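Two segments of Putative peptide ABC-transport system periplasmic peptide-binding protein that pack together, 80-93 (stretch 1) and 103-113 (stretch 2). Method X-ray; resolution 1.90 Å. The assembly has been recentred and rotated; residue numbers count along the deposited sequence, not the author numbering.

Stretch 1, residues 80-93: SADDVKFSIEAFKN
Stretch 2 103-113: NFEDIKSVEIL

Stretch 1 forms a helix from Ala81, and the strand Ile107–Leu113 of stretch 2 runs antiparallel to it, the axes at 174° and 8.8 Å apart at closest approach. The two stretches bury 650 Å² in total. As stretch 2 advances, its partners therefore step back from Lys92 toward the helix N-terminus, where Ser80 (chi1 p) caps the helix by a weak bond from Asp82 N to Ser80 OG (3.4 Å).

Phe104 (phi/psi -126/0; chi1 m, chi2 82°) points toward the helix. The edge of Phe91 (m, chi2 -28°) meets its face, with ring centroids 4.8 Å apart, planes at 57° and Phe91 CD2 3.5 Å from Phe104 CZ. Lys92 CB packs 3.4 Å from Phe104 O, and the CA atoms of Lys92 and Glu105 are 5.1 Å apart. A type I turn, Phe104 to Ile107, closed by Ile107 N to Phe104 O (3.2 Å), leads into the strand.

Ile107 (-86/121; m, t) reaches Ile88 (m, t), its CD1 lying 3.3 Å from Ile88 CG2. Its carbonyl faces Lys92, whose extended side chain (p, t, t, chi4 124°) donates from NZ to Ile107 O at 3.1 Å. The CA-to-CB bonds of Lys108, Ser109 and Glu111 point away from the helix.

Val110 (-122/113; t) is the most extensively covered residue, with CG2 3.6 Å from Ile88 CG2 and CG1 3.7 Å from Lys85 CB. Lys85 is extended through chi3 (t, t, t), and a p chi4 turns NZ aside at the tip, where it donates to Val110 O (2.8 Å) and forms a salt bridge with Glu89 OE2 (2.7 Å); the aliphatic chain thus packs while the charge is satisfied.

Ile112 (-83/106; m, t) ends the contact: CG2 sits 3.6 Å from Ala81 CB, and CD1 3.7 Å from Lys85 CD.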

# COMPACT_ATOMS: atom_id res chain seq x y z
N SER A 80 -14.67 -16.76 18.68
CA SER A 80 -15.41 -16.11 19.75
C SER A 80 -14.96 -14.68 20.05
O SER A 80 -14.00 -14.18 19.47
CB SER A 80 -15.28 -16.91 21.04
OG SER A 80 -13.91 -17.13 21.36
N ALA A 81 -15.64 -14.03 20.98
CA ALA A 81 -15.19 -12.73 21.46
C ALA A 81 -13.79 -12.81 22.02
O ALA A 81 -13.03 -11.82 21.93
CB ALA A 81 -16.13 -12.16 22.52
N ASP A 82 -13.41 -13.99 22.54
CA ASP A 82 -12.05 -14.20 23.07
C ASP A 82 -10.96 -13.76 22.08
O ASP A 82 -9.97 -13.14 22.45
CB ASP A 82 -11.82 -15.67 23.36
CG ASP A 82 -12.39 -16.11 24.70
OD1 ASP A 82 -13.14 -15.32 25.32
OD2 ASP A 82 -12.14 -17.27 25.07
N ASP A 83 -11.14 -14.16 20.83
CA ASP A 83 -10.19 -13.84 19.73
C ASP A 83 -10.10 -12.38 19.42
O ASP A 83 -9.02 -11.85 19.11
CB ASP A 83 -10.62 -14.60 18.49
CG ASP A 83 -10.60 -16.08 18.69
OD1 ASP A 83 -9.54 -16.58 19.12
OD2 ASP A 83 -11.64 -16.73 18.44
N VAL A 84 -11.24 -11.73 19.45
CA VAL A 84 -11.32 -10.35 19.09
C VAL A 84 -10.58 -9.50 20.11
O VAL A 84 -9.85 -8.58 19.75
CB VAL A 84 -12.77 -9.93 18.95
CG1 VAL A 84 -12.88 -8.46 18.64
CG2 VAL A 84 -13.46 -10.76 17.87
N LYS A 85 -10.77 -9.79 21.39
CA LYS A 85 -10.06 -9.06 22.41
C LYS A 85 -8.59 -9.40 22.38
O LYS A 85 -7.75 -8.51 22.55
CB LYS A 85 -10.66 -9.34 23.80
CG LYS A 85 -9.88 -8.74 24.95
CD LYS A 85 -10.66 -8.99 26.27
CE LYS A 85 -9.86 -8.52 27.52
NZ LYS A 85 -9.79 -7.05 27.67
N PHE A 86 -8.27 -10.67 22.16
CA PHE A 86 -6.87 -11.04 22.09
C PHE A 86 -6.19 -10.26 20.93
O PHE A 86 -5.10 -9.72 21.09
CB PHE A 86 -6.71 -12.54 21.89
CG PHE A 86 -5.32 -12.95 21.53
CD1 PHE A 86 -4.34 -13.10 22.50
CD2 PHE A 86 -4.97 -13.16 20.19
CE1 PHE A 86 -3.05 -13.48 22.15
CE2 PHE A 86 -3.67 -13.51 19.83
CZ PHE A 86 -2.72 -13.67 20.80
N SER A 87 -6.85 -10.26 19.77
CA SER A 87 -6.27 -9.64 18.55
C SER A 87 -6.01 -8.15 18.64
O SER A 87 -4.91 -7.66 18.37
CB SER A 87 -7.21 -9.92 17.38
OG SER A 87 -7.31 -11.29 17.16
N ILE A 88 -7.05 -7.41 18.98
CA ILE A 88 -6.95 -5.98 19.11
C ILE A 88 -5.90 -5.62 20.17
O ILE A 88 -5.07 -4.76 19.94
CB ILE A 88 -8.30 -5.41 19.54
CG1 ILE A 88 -9.27 -5.28 18.38
CG2 ILE A 88 -8.15 -4.10 20.22
CD1 ILE A 88 -10.64 -4.82 18.89
N GLU A 89 -5.89 -6.33 21.30
CA GLU A 89 -4.86 -6.08 22.30
C GLU A 89 -3.47 -6.43 21.78
O GLU A 89 -2.47 -5.74 22.11
CB GLU A 89 -5.20 -6.86 23.57
CG GLU A 89 -6.34 -6.21 24.25
CD GLU A 89 -6.77 -6.90 25.55
OE1 GLU A 89 -6.27 -7.99 25.89
OE2 GLU A 89 -7.62 -6.31 26.21
N ALA A 90 -3.43 -7.44 20.91
CA ALA A 90 -2.18 -7.90 20.34
C ALA A 90 -1.55 -6.84 19.43
O ALA A 90 -0.35 -6.63 19.54
CB ALA A 90 -2.38 -9.20 19.56
N PHE A 91 -2.36 -6.16 18.61
CA PHE A 91 -1.91 -5.12 17.68
C PHE A 91 -1.42 -3.88 18.43
O PHE A 91 -0.55 -3.17 17.95
CB PHE A 91 -3.04 -4.72 16.74
CG PHE A 91 -3.62 -5.89 15.93
CD1 PHE A 91 -2.85 -7.01 15.60
CD2 PHE A 91 -4.95 -5.86 15.54
CE1 PHE A 91 -3.38 -8.05 14.82
CE2 PHE A 91 -5.51 -6.93 14.80
CZ PHE A 91 -4.72 -8.03 14.45
N LYS A 92 -1.98 -3.61 19.61
CA LYS A 92 -1.58 -2.37 20.28
C LYS A 92 -0.58 -2.62 21.38
O LYS A 92 -0.16 -1.68 22.03
CB LYS A 92 -2.78 -1.63 20.84
CG LYS A 92 -3.51 -2.36 21.99
CD LYS A 92 -4.56 -1.45 22.61
CE LYS A 92 -5.13 -2.06 23.92
NZ LYS A 92 -4.97 -1.10 25.08
N ASN A 93 -0.18 -3.87 21.59
CA ASN A 93 0.88 -4.18 22.56
C ASN A 93 2.22 -3.85 21.96
O ASN A 93 2.60 -4.42 20.92
CB ASN A 93 0.81 -5.66 22.98
CG ASN A 93 1.72 -5.98 24.16
OD1 ASN A 93 2.84 -5.48 24.26
ND2 ASN A 93 1.21 -6.81 25.07
N ASN A 103 -2.93 1.83 14.05
CA ASN A 103 -4.34 1.69 13.76
C ASN A 103 -5.09 1.27 15.03
O ASN A 103 -6.34 1.29 15.04
CB ASN A 103 -4.63 0.66 12.65
CG ASN A 103 -4.06 1.09 11.30
OD1 ASN A 103 -3.32 2.05 11.22
ND2 ASN A 103 -4.45 0.40 10.24
N PHE A 104 -4.34 0.80 16.03
CA PHE A 104 -4.97 0.30 17.29
C PHE A 104 -4.50 0.92 18.59
O PHE A 104 -5.03 0.56 19.65
CB PHE A 104 -4.79 -1.21 17.36
CG PHE A 104 -5.47 -1.93 16.24
CD1 PHE A 104 -4.85 -2.04 15.00
CD2 PHE A 104 -6.75 -2.42 16.39
CE1 PHE A 104 -5.49 -2.65 13.93
CE2 PHE A 104 -7.40 -3.07 15.32
CZ PHE A 104 -6.77 -3.18 14.09
N GLU A 105 -3.54 1.85 18.53
CA GLU A 105 -2.98 2.48 19.74
C GLU A 105 -4.02 3.26 20.51
O GLU A 105 -3.87 3.53 21.71
CB GLU A 105 -1.81 3.42 19.40
CG GLU A 105 -2.24 4.58 18.46
CD GLU A 105 -1.08 5.51 18.10
OE1 GLU A 105 -0.08 5.45 18.85
OE2 GLU A 105 -1.14 6.22 17.04
N ASP A 106 -5.07 3.65 19.81
CA ASP A 106 -6.07 4.51 20.38
C ASP A 106 -7.19 3.75 21.14
O ASP A 106 -8.15 4.36 21.62
CB ASP A 106 -6.67 5.33 19.27
CG ASP A 106 -7.67 6.32 19.77
OD1 ASP A 106 -7.38 6.98 20.80
OD2 ASP A 106 -8.78 6.34 19.21
N ILE A 107 -7.03 2.45 21.28
CA ILE A 107 -8.00 1.63 22.01
C ILE A 107 -7.68 1.65 23.49
O ILE A 107 -6.57 1.28 23.89
CB ILE A 107 -7.98 0.21 21.51
CG1 ILE A 107 -8.47 0.21 20.08
CG2 ILE A 107 -8.89 -0.72 22.42
CD1 ILE A 107 -8.08 -0.96 19.37
N LYS A 108 -8.63 2.11 24.30
CA LYS A 108 -8.41 2.15 25.72
C LYS A 108 -8.74 0.83 26.41
O LYS A 108 -7.95 0.35 27.23
CB LYS A 108 -9.25 3.26 26.34
CG LYS A 108 -9.08 3.36 27.87
CD LYS A 108 -9.82 4.55 28.34
CE LYS A 108 -9.67 4.69 29.85
NZ LYS A 108 -10.25 5.98 30.31
N SER A 109 -9.88 0.23 26.06
CA SER A 109 -10.33 -1.03 26.64
C SER A 109 -11.19 -1.82 25.67
O SER A 109 -11.92 -1.22 24.85
CB SER A 109 -11.14 -0.77 27.92
OG SER A 109 -12.30 -0.02 27.58
N VAL A 110 -11.10 -3.14 25.79
CA VAL A 110 -11.96 -4.09 25.05
C VAL A 110 -12.70 -4.97 26.06
O VAL A 110 -12.08 -5.74 26.79
CB VAL A 110 -11.17 -5.01 24.13
CG1 VAL A 110 -12.10 -5.93 23.37
CG2 VAL A 110 -10.26 -4.17 23.16
N GLU A 111 -14.02 -4.81 26.13
CA GLU A 111 -14.86 -5.56 27.12
C GLU A 111 -15.71 -6.64 26.43
O GLU A 111 -16.55 -6.29 25.61
CB GLU A 111 -15.82 -4.65 27.85
CG GLU A 111 -15.29 -3.51 28.71
CD GLU A 111 -16.42 -2.57 29.07
OE1 GLU A 111 -16.30 -1.35 28.76
OE2 GLU A 111 -17.46 -3.06 29.63
N ILE A 112 -15.55 -7.90 26.81
CA ILE A 112 -16.43 -8.97 26.33
C ILE A 112 -17.70 -8.97 27.19
O ILE A 112 -17.61 -9.31 28.37
CB ILE A 112 -15.70 -10.34 26.41
CG1 ILE A 112 -14.47 -10.33 25.49
CG2 ILE A 112 -16.66 -11.49 26.05
CD1 ILE A 112 -13.42 -11.43 25.75
N LEU A 113 -18.84 -8.49 26.66
CA LEU A 113 -20.08 -8.37 27.49
C LEU A 113 -20.99 -9.60 27.33
O LEU A 113 -21.80 -9.93 28.22
CB LEU A 113 -20.86 -7.07 27.18
CG LEU A 113 -20.16 -5.74 27.61
CD1 LEU A 113 -20.78 -4.46 27.03
CD2 LEU A 113 -20.00 -5.61 29.11